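Acarbose Kinase Mak1 (Uncultured bacterium, PDB 6WB4) phosphorylates the antidiabetic drug acarbose with ATP, as a pfkB-family carbohydrate kinase from the human microbiome, and so probably confers resistance to it. Local coordinates at residues 114-119 and 126-131. Numbering follows the deposited sequence.
Sequences RRSVNL and RMSLYD. With AC1 (4,6-dideoxy-4-{[(1S,4R,5S,6S)-4,5,6-trihydroxy-3-(hydroxymethyl)cyclohex-2-en-1-yl]amino}-alpha-D-glucopyranose), chain D.
Arg126 turns the edge of its guanidinium to AC1, the acarviosine unit of acarbose, while Asn118 CG lies over one face, the amide plane tilted 50° from the guanidinium. Arg126 NH2 donates to AC1 O4 at 2.6 Å and, more weakly, to AC1 O3B at 2.7 Å; a weak bond from NE also reaches O4. Arg126 CG is anti to its own N (chi1 175°), and bends further along the chain lay the guanidinium beside Asn118 CG. Ser128 OG adds a weak hydrogen bond to O3B, and AC1 O2B lies over one face of the Tyr130 ring, offset toward its rim, 3.9 Å from Tyr130 CD1; Ser116 OG meets the ring edge in plane. Beneath, 115-119 and 126-131 form an antiparallel hairpin with hydrogen-bonded pairs Arg115–Asp131, Val117–Leu129 and Leu119–Met127. On their face Leu129 CD1 packs against Val117 CG1 at 4.3 Å. Asp131 OD2, well out of the Arg115 guanidinium plane, attracts it by charge only; Thr113 O and Asp87 bind Arg115, Arg133 and Ile56 N of the second subunit hold OD2. Ser128 to Tyr130 continue the sheet into that subunit. Arg126, probably steadied by Asn118, thus ties neighbouring cyclitol hydroxyls to a strand shared with the dimer partner.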
ATOM      1  N   ARG B 114       6.722  10.552   2.839  1.00 45.35           N
ATOM      2  CA  ARG B 114       6.138   9.736   3.896  1.00 42.91           C
ATOM      3  C   ARG B 114       4.988   8.930   3.330  1.00 56.52           C
ATOM      4  O   ARG B 114       4.175   9.456   2.578  1.00 59.43           O
ATOM      5  CB  ARG B 114       5.632  10.595   5.058  1.00 36.90           C
ATOM      6  CG  ARG B 114       6.621  11.564   5.636  1.00 40.92           C
ATOM      7  CD  ARG B 114       5.976  12.337   6.787  1.00 55.36           C
ATOM      8  NE  ARG B 114       6.755  13.515   7.180  1.00 57.70           N
ATOM      9  CZ  ARG B 114       6.580  14.736   6.686  1.00 61.24           C
ATOM     10  NH1 ARG B 114       5.650  14.962   5.763  1.00 65.56           N
ATOM     11  NH2 ARG B 114       7.333  15.735   7.116  1.00 67.66           N
ATOM     12  N   ARG B 115       4.888   7.669   3.731  1.00 64.26           N
ATOM     13  CA  ARG B 115       3.835   6.809   3.210  1.00 59.92           C
ATOM     14  C   ARG B 115       3.332   5.842   4.265  1.00 50.58           C
ATOM     15  O   ARG B 115       4.024   5.544   5.224  1.00 46.30           O
ATOM     16  CB  ARG B 115       4.332   6.049   1.985  1.00 50.17           C
ATOM     17  CG  ARG B 115       5.571   5.199   2.221  1.00 53.03           C
ATOM     18  CD  ARG B 115       6.331   5.013   0.911  1.00 55.41           C
ATOM     19  NE  ARG B 115       6.969   6.265   0.521  1.00 62.59           N
ATOM     20  CZ  ARG B 115       7.589   6.475  -0.634  1.00 62.11           C
ATOM     21  NH1 ARG B 115       7.652   5.512  -1.554  1.00 53.89           N
ATOM     22  NH2 ARG B 115       8.138   7.667  -0.871  1.00 49.76           N
ATOM     23  N   SER B 116       2.097   5.395   4.101  1.00 59.50           N
ATOM     24  CA  SER B 116       1.509   4.422   5.003  1.00 56.28           C
ATOM     25  C   SER B 116       0.742   3.375   4.226  1.00 65.50           C
ATOM     26  O   SER B 116       0.244   3.644   3.128  1.00 64.77           O
ATOM     27  CB  SER B 116       0.566   5.092   6.007  1.00 63.27           C
ATOM     28  OG  SER B 116       1.206   6.116   6.737  1.00 66.19           O
ATOM     29  N   VAL B 117       0.660   2.177   4.795  1.00 63.26           N
ATOM     30  CA  VAL B 117      -0.375   1.234   4.406  1.00 60.98           C
ATOM     31  C   VAL B 117      -1.380   1.219   5.553  1.00 62.89           C
ATOM     32  O   VAL B 117      -1.002   1.081   6.717  1.00 57.38           O
ATOM     33  CB  VAL B 117       0.168  -0.181   4.104  1.00 62.84           C
ATOM     34  CG1 VAL B 117      -0.959  -1.213   4.137  1.00 62.34           C
ATOM     35  CG2 VAL B 117       0.907  -0.199   2.758  1.00 46.74           C
ATOM     36  N   ASN B 118      -2.645   1.466   5.220  1.00 56.54           N
ATOM     37  CA  ASN B 118      -3.722   1.495   6.203  1.00 58.39           C
ATOM     38  C   ASN B 118      -4.659   0.324   6.022  1.00 63.94           C
ATOM     39  O   ASN B 118      -5.258   0.158   4.960  1.00 65.58           O
ATOM     40  CB  ASN B 118      -4.533   2.788   6.112  1.00 63.70           C
ATOM     41  CG  ASN B 118      -3.701   4.022   6.348  1.00 72.21           C
ATOM     42  OD1 ASN B 118      -3.992   5.087   5.809  1.00 84.40           O
ATOM     43  ND2 ASN B 118      -2.659   3.890   7.152  1.00 75.21           N
ATOM     44  N   LEU B 119      -4.786  -0.491   7.058  1.00 69.21           N
ATOM     45  CA  LEU B 119      -5.724  -1.598   7.029  1.00 71.22           C
ATOM     46  C   LEU B 119      -7.031  -1.186   7.686  1.00 78.91           C
ATOM     47  O   LEU B 119      -7.057  -0.833   8.865  1.00 85.80           O
ATOM     48  CB  LEU B 119      -5.124  -2.818   7.719  1.00 75.06           C
ATOM     49  CG  LEU B 119      -3.756  -3.217   7.159  1.00 69.29           C
ATOM     50  CD1 LEU B 119      -3.212  -4.453   7.872  1.00 69.68           C
ATOM     51  CD2 LEU B 119      -3.855  -3.448   5.651  1.00 50.13           C
ATOM     52  N   ARG B 126      -9.418   0.708  12.127  1.00104.23           N
ATOM     53  CA  ARG B 126      -8.386   1.183  11.222  1.00 90.93           C
ATOM     54  C   ARG B 126      -7.029   0.847  11.827  1.00 83.67           C
ATOM     55  O   ARG B 126      -6.807   1.057  13.017  1.00 80.69           O
ATOM     56  CB  ARG B 126      -8.550   2.694  10.990  1.00 87.53           C
ATOM     57  CG  ARG B 126      -7.468   3.371  10.161  1.00 88.76           C
ATOM     58  CD  ARG B 126      -7.789   4.857   9.970  1.00 82.93           C
ATOM     59  NE  ARG B 126      -6.573   5.664   9.857  1.00 75.78           N
ATOM     60  CZ  ARG B 126      -6.105   6.198   8.732  1.00 75.29           C
ATOM     61  NH1 ARG B 126      -6.754   6.031   7.583  1.00 80.24           N
ATOM     62  NH2 ARG B 126      -4.981   6.908   8.766  1.00 65.36           N
HETATM   63  N   MSE B 127      -6.136   0.282  11.025  1.00 77.98           N
HETATM   64  CA  MSE B 127      -4.774   0.052  11.486  1.00 66.66           C
HETATM   65  C   MSE B 127      -3.748   0.569  10.499  1.00 64.09           C
HETATM   66  O   MSE B 127      -3.696   0.130   9.348  1.00 62.19           O
HETATM   67  CB  MSE B 127      -4.505  -1.419  11.737  1.00 69.92           C
HETATM   68  CG  MSE B 127      -3.041  -1.636  12.072  1.00 79.27           C
HETATM   69 SE   MSE B 127      -2.592  -3.363  12.811  1.00149.34          SE
HETATM   70  CE  MSE B 127      -0.832  -2.903  13.510  1.00 96.85           C
ATOM     71  N   SER B 128      -2.911   1.485  10.971  1.00 67.23           N
ATOM     72  CA  SER B 128      -1.990   2.196  10.105  1.00 70.13           C
ATOM     73  C   SER B 128      -0.549   1.718  10.273  1.00 69.70           C
ATOM     74  O   SER B 128       0.002   1.729  11.374  1.00 70.68           O
ATOM     75  CB  SER B 128      -2.082   3.702  10.371  1.00 78.26           C
ATOM     76  OG  SER B 128      -1.048   4.410   9.707  1.00 92.30           O
ATOM     77  N   LEU B 129       0.049   1.282   9.172  1.00 62.02           N
ATOM     78  CA  LEU B 129       1.459   0.925   9.162  1.00 59.24           C
ATOM     79  C   LEU B 129       2.233   2.083   8.536  1.00 58.01           C
ATOM     80  O   LEU B 129       2.274   2.228   7.314  1.00 56.29           O
ATOM     81  CB  LEU B 129       1.671  -0.365   8.386  1.00 60.35           C
ATOM     82  CG  LEU B 129       0.722  -1.474   8.848  1.00 57.60           C
ATOM     83  CD1 LEU B 129       0.738  -2.629   7.866  1.00 48.80           C
ATOM     84  CD2 LEU B 129       1.106  -1.946  10.246  1.00 59.00           C
ATOM     85  N   TYR B 130       2.839   2.904   9.389  1.00 55.84           N
ATOM     86  CA  TYR B 130       3.390   4.193   8.985  1.00 56.56           C
ATOM     87  C   TYR B 130       4.890   4.148   8.665  1.00 56.88           C
ATOM     88  O   TYR B 130       5.694   3.736   9.493  1.00 67.74           O
ATOM     89  CB  TYR B 130       3.094   5.204  10.103  1.00 62.25           C
ATOM     90  CG  TYR B 130       3.542   6.630   9.872  1.00 78.88           C
ATOM     91  CD1 TYR B 130       2.993   7.403   8.853  1.00 79.94           C
ATOM     92  CD2 TYR B 130       4.480   7.223  10.709  1.00 80.84           C
ATOM     93  CE1 TYR B 130       3.393   8.714   8.657  1.00 79.71           C
ATOM     94  CE2 TYR B 130       4.883   8.532  10.521  1.00 74.67           C
ATOM     95  CZ  TYR B 130       4.339   9.273   9.497  1.00 80.03           C
ATOM     96  OH  TYR B 130       4.748  10.577   9.319  1.00 83.54           O
ATOM     97  N   ASP B 131       5.259   4.608   7.472  1.00 51.50           N
ATOM     98  CA  ASP B 131       6.665   4.722   7.076  1.00 53.89           C
ATOM     99  C   ASP B 131       7.046   6.193   6.919  1.00 59.75           C
ATOM    100  O   ASP B 131       6.775   6.802   5.888  1.00 74.22           O
ATOM    101  CB  ASP B 131       6.930   3.950   5.770  1.00 47.26           C
ATOM    102  CG  ASP B 131       8.341   4.160   5.222  1.00 60.33           C
ATOM    103  OD1 ASP B 131       9.257   4.558   5.977  1.00 70.53           O
ATOM    104  OD2 ASP B 131       8.542   3.923   4.010  1.00 56.45           O
TER
HETATM  105  C1  AC1 D   3       1.843  10.815  16.740  0.91124.36           C
HETATM  106  O2  AC1 D   3       1.178   8.943  18.132  0.91138.11           O
HETATM  107  C2  AC1 D   3       0.727   9.853  17.118  0.91132.98           C
HETATM  108  C4A AC1 D   3      -3.626   7.805  11.872  0.91108.72           C
HETATM  109  C3  AC1 D   3       0.209   9.076  15.913  0.91130.94           C
HETATM  110  O3  AC1 D   3      -1.024   8.449  16.296  0.91128.26           O
HETATM  111  C4  AC1 D   3      -0.027   9.963  14.687  0.91123.18           C
HETATM  112  N4A AC1 D   3      -0.018   9.137  13.487  0.91126.93           N
HETATM  113  C5  AC1 D   3       0.997  11.090  14.516  0.91109.19           C
HETATM  114  O5  AC1 D   3       1.337  11.711  15.752  0.91116.90           O
HETATM  115  C6  AC1 D   3       0.454  12.186  13.607  0.91 89.56           C
HETATM  116  C1B AC1 D   3      -1.157   8.286  13.183  0.91124.07           C
HETATM  117  C2B AC1 D   3      -1.160   7.861  11.706  0.91122.40           C
HETATM  118  O2B AC1 D   3      -0.048   8.446  11.014  0.91126.25           O
HETATM  119  C3B AC1 D   3      -2.461   8.208  10.984  0.91117.53           C
HETATM  120  O3B AC1 D   3      -2.525   7.551   9.709  0.91124.10           O
HETATM  121  O4  AC1 D   3      -4.875   7.872  11.177  0.91111.77           O
HETATM  122  C5B AC1 D   3      -3.584   8.804  12.975  0.91106.48           C
HETATM  123  C7B AC1 D   3      -2.433   8.975  13.620  0.91114.54           C
HETATM  124  C6B AC1 D   3      -4.778   9.645  13.346  0.91111.31           C
HETATM  125  O6B AC1 D   3      -4.348  11.008  13.480  0.91112.72           O